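Local coordinates for protein dITP/XTP pyrophosphatase (Staphylococcus aureus, PDB 4BNQ) that probably hydrolyses non-canonical purine nucleoside triphosphates such as XTP, dITP and ITP to their monophosphates and diphosphate, using magnesium, at residues 95-100 and 149-154. Residues are numbered along the deposited sequence; the frame is centred on the assembly and turned at random.
Sequences EANIEK and FGYDPI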
loop_
_atom_site.group_PDB
_atom_site.type_symbol
_atom_site.label_atom_id
_atom_site.label_comp_id
_atom_site.label_asym_id
_atom_site.label_seq_id
_atom_site.Cartn_x
_atom_site.Cartn_y
_atom_site.Cartn_z
ATOM N N GLU A 95 -1.984 20.197 18.824
ATOM C CA GLU A 95 -1.897 21.580 18.353
ATOM C C GLU A 95 -0.490 22.174 18.507
ATOM O O GLU A 95 -0.026 22.890 17.621
ATOM C CB GLU A 95 -2.972 22.468 19.003
ATOM C CG GLU A 95 -2.897 23.964 18.628
ATOM C CD GLU A 95 -2.924 24.225 17.115
ATOM O OE1 GLU A 95 -3.599 23.473 16.361
ATOM O OE2 GLU A 95 -2.284 25.210 16.671
ATOM N N ALA A 96 0.200 21.848 19.601
ATOM C CA ALA A 96 1.567 22.345 19.809
ATOM C C ALA A 96 2.543 21.687 18.837
ATOM O O ALA A 96 3.461 22.328 18.302
ATOM C CB ALA A 96 2.020 22.118 21.244
ATOM N N ASN A 97 2.347 20.398 18.616
ATOM C CA ASN A 97 3.181 19.664 17.679
ATOM C C ASN A 97 3.096 20.245 16.274
ATOM O O ASN A 97 4.107 20.365 15.586
ATOM C CB ASN A 97 2.785 18.189 17.691
ATOM C CG ASN A 97 3.081 17.529 19.020
ATOM O OD1 ASN A 97 3.884 18.048 19.805
ATOM N ND2 ASN A 97 2.453 16.379 19.281
ATOM N N ILE A 98 1.888 20.618 15.864
ATOM C CA ILE A 98 1.684 21.177 14.531
ATOM C C ILE A 98 2.390 22.521 14.417
ATOM O O ILE A 98 3.072 22.786 13.426
ATOM C CB ILE A 98 0.175 21.350 14.195
ATOM C CG1 ILE A 98 -0.487 19.982 14.021
ATOM C CG2 ILE A 98 -0.011 22.226 12.969
ATOM C CD1 ILE A 98 -2.027 20.039 13.918
ATOM N N GLU A 99 2.232 23.366 15.437
ATOM C CA GLU A 99 2.828 24.708 15.415
ATOM C C GLU A 99 4.336 24.639 15.342
ATOM O O GLU A 99 4.957 25.342 14.545
ATOM C CB GLU A 99 2.370 25.543 16.613
ATOM C CG GLU A 99 0.877 25.880 16.589
ATOM C CD GLU A 99 0.431 26.491 15.265
ATOM O OE1 GLU A 99 1.224 27.227 14.631
ATOM O OE2 GLU A 99 -0.724 26.248 14.842
ATOM N N LYS A 100 4.922 23.751 16.137
ATOM C CA LYS A 100 6.365 23.538 16.065
ATOM C C LYS A 100 6.821 23.109 14.672
ATOM O O LYS A 100 7.699 23.735 14.080
ATOM C CB LYS A 100 6.826 22.505 17.081
ATOM C CG LYS A 100 8.331 22.318 17.051
ATOM C CD LYS A 100 8.774 21.328 18.121
ATOM C CE LYS A 100 10.264 21.066 18.044
ATOM N NZ LYS A 100 10.665 20.133 19.123
ATOM N N PHE A 149 -7.044 13.533 13.390
ATOM C CA PHE A 149 -6.304 13.895 14.591
ATOM C C PHE A 149 -4.825 14.072 14.254
ATOM O O PHE A 149 -4.408 13.864 13.110
ATOM C CB PHE A 149 -6.459 12.794 15.652
ATOM C CG PHE A 149 -5.827 11.485 15.252
ATOM C CD1 PHE A 149 -6.500 10.606 14.418
ATOM C CD2 PHE A 149 -4.552 11.148 15.679
ATOM C CE1 PHE A 149 -5.911 9.402 14.025
ATOM C CE2 PHE A 149 -3.961 9.956 15.288
ATOM C CZ PHE A 149 -4.644 9.081 14.458
ATOM N N GLY A 150 -4.028 14.442 15.251
ATOM C CA GLY A 150 -2.598 14.548 15.051
ATOM C C GLY A 150 -2.241 15.532 13.952
ATOM O O GLY A 150 -2.772 16.636 13.922
ATOM N N TYR A 151 -1.358 15.138 13.038
ATOM C CA TYR A 151 -0.909 16.064 12.010
ATOM C C TYR A 151 -1.849 16.080 10.817
ATOM O O TYR A 151 -1.546 16.696 9.791
ATOM C CB TYR A 151 0.517 15.735 11.548
ATOM C CG TYR A 151 1.550 15.830 12.647
ATOM C CD1 TYR A 151 2.146 17.046 12.971
ATOM C CD2 TYR A 151 1.929 14.705 13.364
ATOM C CE1 TYR A 151 3.090 17.136 13.985
ATOM C CE2 TYR A 151 2.871 14.786 14.379
ATOM C CZ TYR A 151 3.443 16.005 14.683
ATOM O OH TYR A 151 4.377 16.073 15.681
ATOM N N ASP A 152 -2.995 15.421 10.946
ATOM C CA ASP A 152 -3.955 15.408 9.842
ATOM C C ASP A 152 -4.211 16.773 9.156
ATOM O O ASP A 152 -4.226 16.843 7.923
ATOM C CB ASP A 152 -5.265 14.739 10.276
ATOM C CG ASP A 152 -5.127 13.237 10.401
ATOM O OD1 ASP A 152 -4.023 12.744 10.082
ATOM O OD2 ASP A 152 -6.110 12.544 10.799
ATOM N N PRO A 153 -4.387 17.863 9.942
ATOM C CA PRO A 153 -4.763 19.117 9.267
ATOM C C PRO A 153 -3.673 19.759 8.398
ATOM O O PRO A 153 -3.972 20.672 7.623
ATOM C CB PRO A 153 -5.126 20.049 10.426
ATOM C CG PRO A 153 -5.421 19.124 11.589
ATOM C CD PRO A 153 -4.462 17.993 11.411
ATOM N N ILE A 154 -2.430 19.309 8.515
ATOM C CA ILE A 154 -1.376 19.893 7.687
ATOM C C ILE A 154 -0.766 18.887 6.725
ATOM O O ILE A 154 0.205 19.188 6.037
ATOM C CB ILE A 154 -0.248 20.521 8.536
ATOM C CG1 ILE A 154 0.557 19.436 9.235
ATOM C CG2 ILE A 154 -0.817 21.513 9.529
ATOM C CD1 ILE A 154 1.750 19.966 10.041
#
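Helix 94-104 comes closest to the type II' turn 149-152 where the CA atoms of Ile-98 and Tyr-151 lie 6.3 Å apart, and the turn runs at Asp-152 into a short 3-10 segment, 152-154. In this HAM1-family fold the turn's four residues, Phe-149 to Asp-152, are predicted to bind substrate, and the helix packs against them through Ile-98. With CG1 beside the backbone N (chi1 -69°) and the chain extended beyond it, CD1 of Ile-98 makes van der Waals contact with the carbonyl O of Gly-150 and the ring CD of Pro-153. Its other branch, CG2, meets CG2 of Ile-154 at 3.6 Å, the two side chains running past each other in opposite senses. CG1 makes an apolar contact with CD1 of Tyr-151, coming obliquely to the ring. The tyrosine ring extends to Asn-97, crossing its side chain at about a right angle; the backbone O of Asn-97 lies near the ring plane at the CE1 edge. Asn-97 itself is held by the 84-88 loop, its OD1 accepting from Ala-88 N and its ND2 donating to Ala-85 O; the same loop takes the phenol, which hydrogen-bonds to Ser-84 O. Gly-150, whose positive phi (59°) favours glycine, is bonded through its N to Asp-94 OD2 at the start of the helix. Asp-152 OD2, which also pairs with Lys-172, accepts from Phe-149 N at 2.9 Å. The phenol OH of Tyr-151 ends 3.3 Å from CB of Asn-97, the amide and ring planes 24° apart.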